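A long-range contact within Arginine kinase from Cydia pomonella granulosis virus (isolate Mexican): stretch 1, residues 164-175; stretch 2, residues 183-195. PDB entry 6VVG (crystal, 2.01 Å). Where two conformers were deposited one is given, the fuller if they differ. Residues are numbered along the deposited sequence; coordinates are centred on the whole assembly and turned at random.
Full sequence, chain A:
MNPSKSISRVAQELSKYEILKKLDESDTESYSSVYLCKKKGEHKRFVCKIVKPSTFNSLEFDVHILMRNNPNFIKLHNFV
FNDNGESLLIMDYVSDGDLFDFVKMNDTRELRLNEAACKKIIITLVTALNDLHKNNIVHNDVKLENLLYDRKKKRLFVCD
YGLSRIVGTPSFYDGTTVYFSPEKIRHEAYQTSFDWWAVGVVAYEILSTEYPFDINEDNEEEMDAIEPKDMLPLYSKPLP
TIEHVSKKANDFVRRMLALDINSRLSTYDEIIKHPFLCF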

# COMPACT_ATOMS: atom_id res chain seq x y z
N SER A 164 -6.06 -6.69 -2.59
CA SER A 164 -4.61 -6.74 -2.53
C SER A 164 -4.11 -6.41 -1.13
O SER A 164 -4.72 -5.62 -0.40
CB SER A 164 -4.00 -5.77 -3.54
OG SER A 164 -4.24 -6.18 -4.87
N ARG A 165 -2.98 -7.01 -0.76
CA ARG A 165 -2.45 -6.86 0.59
C ARG A 165 -0.94 -6.72 0.58
O ARG A 165 -0.25 -7.15 -0.36
CB ARG A 165 -2.82 -8.06 1.48
CG ARG A 165 -4.29 -8.40 1.54
CD ARG A 165 -5.07 -7.38 2.35
NE ARG A 165 -6.50 -7.63 2.26
CZ ARG A 165 -7.44 -6.70 2.34
NH1 ARG A 165 -7.10 -5.43 2.54
NH2 ARG A 165 -8.72 -7.04 2.24
N ILE A 166 -0.42 -6.14 1.66
CA ILE A 166 1.02 -6.00 1.86
C ILE A 166 1.58 -7.30 2.43
O ILE A 166 1.02 -7.86 3.38
CB ILE A 166 1.33 -4.82 2.78
CG1 ILE A 166 0.96 -3.49 2.12
CG2 ILE A 166 2.81 -4.82 3.16
CD1 ILE A 166 1.16 -2.27 3.02
N VAL A 167 2.69 -7.76 1.86
CA VAL A 167 3.32 -8.99 2.34
C VAL A 167 3.69 -8.84 3.81
O VAL A 167 4.27 -7.84 4.22
CB VAL A 167 4.56 -9.31 1.49
CG1 VAL A 167 5.36 -10.45 2.11
CG2 VAL A 167 4.15 -9.65 0.06
N GLY A 168 3.34 -9.85 4.60
CA GLY A 168 3.75 -9.92 5.99
C GLY A 168 2.70 -9.49 7.00
O GLY A 168 2.90 -9.71 8.20
N THR A 169 1.60 -8.90 6.56
CA THR A 169 0.57 -8.44 7.47
C THR A 169 -0.36 -9.58 7.86
O THR A 169 -0.46 -10.58 7.14
CB THR A 169 -0.23 -7.31 6.84
OG1 THR A 169 -0.80 -7.75 5.60
CG2 THR A 169 0.67 -6.10 6.59
N PRO A 170 -1.05 -9.47 9.00
CA PRO A 170 -1.95 -10.55 9.42
C PRO A 170 -3.08 -10.74 8.41
O PRO A 170 -3.69 -9.78 7.94
CB PRO A 170 -2.49 -10.07 10.77
CG PRO A 170 -1.47 -9.05 11.26
CD PRO A 170 -0.96 -8.38 9.99
N SER A 171 -3.37 -12.00 8.10
CA SER A 171 -4.40 -12.30 7.12
C SER A 171 -5.74 -12.56 7.79
O SER A 171 -5.82 -12.88 8.98
CB SER A 171 -4.00 -13.52 6.28
OG SER A 171 -4.02 -14.70 7.06
N PHE A 172 -6.80 -12.40 7.01
CA PHE A 172 -8.16 -12.74 7.40
C PHE A 172 -8.84 -13.37 6.19
O PHE A 172 -8.29 -13.39 5.08
CB PHE A 172 -8.94 -11.52 7.92
CG PHE A 172 -8.88 -10.33 7.01
CD1 PHE A 172 -7.70 -9.62 6.86
CD2 PHE A 172 -10.00 -9.90 6.33
CE1 PHE A 172 -7.64 -8.51 6.02
CE2 PHE A 172 -9.96 -8.80 5.50
CZ PHE A 172 -8.78 -8.11 5.34
N TYR A 173 -10.04 -13.90 6.40
CA TYR A 173 -10.72 -14.69 5.38
C TYR A 173 -11.45 -13.80 4.36
O TYR A 173 -12.67 -13.84 4.22
CB TYR A 173 -11.69 -15.66 6.05
CG TYR A 173 -11.06 -16.81 6.79
CD1 TYR A 173 -9.79 -17.27 6.46
CD2 TYR A 173 -11.74 -17.46 7.81
CE1 TYR A 173 -9.21 -18.33 7.14
CE2 TYR A 173 -11.18 -18.53 8.49
CZ TYR A 173 -9.92 -18.96 8.14
OH TYR A 173 -9.35 -20.02 8.81
N ASP A 174 -10.67 -13.00 3.66
CA ASP A 174 -11.19 -12.23 2.53
C ASP A 174 -10.98 -13.01 1.23
O ASP A 174 -10.12 -13.89 1.14
CB ASP A 174 -10.54 -10.85 2.46
CG ASP A 174 -9.04 -10.91 2.20
OD1 ASP A 174 -8.43 -11.99 2.37
OD2 ASP A 174 -8.47 -9.87 1.83
N GLY A 175 -11.79 -12.69 0.24
CA GLY A 175 -11.70 -13.38 -1.04
C GLY A 175 -12.59 -14.60 -1.11
O GLY A 175 -13.56 -14.75 -0.37
N GLU A 183 -2.12 -22.31 3.75
CA GLU A 183 -1.55 -21.31 4.65
C GLU A 183 -2.56 -20.21 4.96
O GLU A 183 -2.63 -19.73 6.10
CB GLU A 183 -0.28 -20.73 4.03
CG GLU A 183 0.89 -21.72 3.94
CD GLU A 183 0.65 -22.84 2.94
OE1 GLU A 183 0.04 -22.58 1.89
OE2 GLU A 183 1.07 -23.98 3.22
N LYS A 184 -3.33 -19.78 3.96
CA LYS A 184 -4.34 -18.76 4.23
C LYS A 184 -5.44 -19.31 5.12
O LYS A 184 -5.95 -18.59 5.99
CB LYS A 184 -4.94 -18.23 2.92
CG LYS A 184 -5.90 -17.06 3.14
CD LYS A 184 -6.26 -16.34 1.84
CE LYS A 184 -7.30 -15.26 2.08
NZ LYS A 184 -7.42 -14.31 0.95
N ILE A 185 -5.82 -20.57 4.92
CA ILE A 185 -6.79 -21.20 5.82
C ILE A 185 -6.29 -21.14 7.25
O ILE A 185 -7.07 -20.92 8.19
CB ILE A 185 -7.07 -22.65 5.37
CG1 ILE A 185 -7.80 -22.67 4.03
CG2 ILE A 185 -7.88 -23.38 6.44
CD1 ILE A 185 -7.73 -24.00 3.31
N ARG A 186 -4.99 -21.33 7.45
CA ARG A 186 -4.38 -21.36 8.78
C ARG A 186 -3.97 -19.97 9.26
O ARG A 186 -3.18 -19.86 10.21
CB ARG A 186 -3.18 -22.31 8.78
CG ARG A 186 -3.54 -23.76 8.45
CD ARG A 186 -2.41 -24.73 8.75
NE ARG A 186 -1.17 -24.39 8.05
CZ ARG A 186 -0.76 -24.99 6.93
NH1 ARG A 186 -1.49 -25.95 6.38
NH2 ARG A 186 0.37 -24.61 6.36
N HIS A 187 -4.48 -18.92 8.63
CA HIS A 187 -4.24 -17.54 9.06
C HIS A 187 -2.74 -17.21 9.15
O HIS A 187 -2.30 -16.51 10.06
CB HIS A 187 -4.92 -17.25 10.40
CG HIS A 187 -6.41 -17.23 10.34
ND1 HIS A 187 -7.12 -16.19 9.76
CD2 HIS A 187 -7.34 -18.11 10.78
CE1 HIS A 187 -8.41 -16.44 9.85
NE2 HIS A 187 -8.57 -17.60 10.46
N GLU A 188 -1.96 -17.72 8.20
CA GLU A 188 -0.60 -17.24 8.05
C GLU A 188 -0.61 -15.83 7.46
O GLU A 188 -1.59 -15.39 6.86
CB GLU A 188 0.22 -18.18 7.16
CG GLU A 188 0.47 -19.55 7.77
CD GLU A 188 1.59 -20.30 7.06
OE1 GLU A 188 2.36 -19.68 6.31
OE2 GLU A 188 1.68 -21.53 7.25
N ALA A 189 0.50 -15.12 7.63
CA ALA A 189 0.62 -13.78 7.08
C ALA A 189 0.47 -13.81 5.56
O ALA A 189 0.79 -14.80 4.90
CB ALA A 189 1.97 -13.16 7.46
N TYR A 190 -0.04 -12.71 5.00
CA TYR A 190 -0.13 -12.58 3.55
C TYR A 190 1.24 -12.79 2.93
O TYR A 190 2.23 -12.19 3.36
CB TYR A 190 -0.70 -11.21 3.18
CG TYR A 190 -2.19 -11.11 3.41
CD1 TYR A 190 -3.07 -11.99 2.80
CD2 TYR A 190 -2.71 -10.13 4.25
CE1 TYR A 190 -4.43 -11.91 3.02
CE2 TYR A 190 -4.07 -10.04 4.47
CZ TYR A 190 -4.93 -10.93 3.85
OH TYR A 190 -6.29 -10.84 4.07
N GLN A 191 1.31 -13.64 1.91
CA GLN A 191 2.57 -14.02 1.31
C GLN A 191 2.33 -14.39 -0.15
O GLN A 191 1.20 -14.65 -0.56
CB GLN A 191 3.23 -15.18 2.06
CG GLN A 191 2.26 -16.28 2.46
CD GLN A 191 2.91 -17.35 3.31
OE1 GLN A 191 3.57 -18.25 2.80
NE2 GLN A 191 2.71 -17.27 4.63
N THR A 192 3.42 -14.39 -0.93
CA THR A 192 3.29 -14.68 -2.35
C THR A 192 2.69 -16.06 -2.59
O THR A 192 1.99 -16.27 -3.59
CB THR A 192 4.65 -14.58 -3.05
OG1 THR A 192 5.59 -15.45 -2.41
CG2 THR A 192 5.17 -13.15 -2.99
N SER A 193 2.94 -17.01 -1.69
CA SER A 193 2.42 -18.36 -1.88
C SER A 193 0.90 -18.38 -1.95
O SER A 193 0.32 -19.27 -2.58
CB SER A 193 2.92 -19.28 -0.77
OG SER A 193 2.30 -18.99 0.47
N PHE A 194 0.24 -17.42 -1.30
CA PHE A 194 -1.21 -17.29 -1.44
C PHE A 194 -1.59 -17.18 -2.91
O PHE A 194 -2.47 -17.89 -3.40
CB PHE A 194 -1.71 -16.05 -0.69
CG PHE A 194 -1.77 -16.19 0.80
CD1 PHE A 194 -0.96 -17.10 1.46
CD2 PHE A 194 -2.62 -15.39 1.54
CE1 PHE A 194 -1.02 -17.22 2.84
CE2 PHE A 194 -2.68 -15.50 2.92
CZ PHE A 194 -1.88 -16.41 3.56
N ASP A 195 -0.93 -16.26 -3.62
CA ASP A 195 -1.21 -16.06 -5.04
C ASP A 195 -0.84 -17.29 -5.85
O ASP A 195 -1.57 -17.69 -6.76
CB ASP A 195 -0.45 -14.84 -5.55
CG ASP A 195 -1.13 -13.53 -5.19
OD1 ASP A 195 -2.28 -13.56 -4.72
OD2 ASP A 195 -0.50 -12.46 -5.37
O HOH W 1 -1.81 -13.83 9.96
O HOH W 2 -6.62 -15.96 6.58

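The ring of Tyr190 is clamped on both faces by aliphatic carbon from the other stretch. Arg165 CG sits 3.4 Å from the centroid of the Tyr190 ring, and Ser171 CB lies over the opposite face at 3.7 Å from that same centroid; both are close to the ring normal, so each makes a CH-pi contact. With its faces taken, the ring spends its hydroxyl on polar work: Tyr190 OH donates to Asp174 OD1 at 3.0 Å and accepts a weak bond from Phe172 N at 3.4 Å.

Asp174 ties this site together. Asp174 OD2 takes Arg165 NE at 3.0 Å and Arg165 NH2 at 2.9 Å, a salt bridge that holds the arginine whose CG covers the tyrosine. Asp174 OD1 forms a second salt bridge with Lys184 NZ at 2.9 Å. The lysine, extended with every chi in t, also gives Lys184 NZ to Asp174 O at 2.7 Å, so one ammonium grips both side chain and backbone.

Backbone pairing sets the register. Gly168 N donates to Tyr190 O (2.9 Å) and Tyr190 N to Thr169 O (3.0 Å), both nearly straight. The type II turn from Ile166 to Thr169 supplies Gly168 N and Thr169 O, and Gly168, at phi 100°, has backbone angles that by themselves call for glycine.

At the end of the helix and in the loop after it, side-chain hydroxyls satisfy carbonyls. Ser171 OG donates to Glu188 O at 2.5 Å, and Tyr173 OH to Ile185 O, also at 2.5 Å. Water 1 extends the pattern, accepting from Ser171 N at 3.0 Å and donating to His187 O at 2.7 Å. The Tyr173 and His187 rings form an offset stack, centroids 4.1 Å apart and planes inclined by 29°. The rule is economical: pack an aromatic ring by its faces, and anchor its hydroxyl to a shared carboxylate.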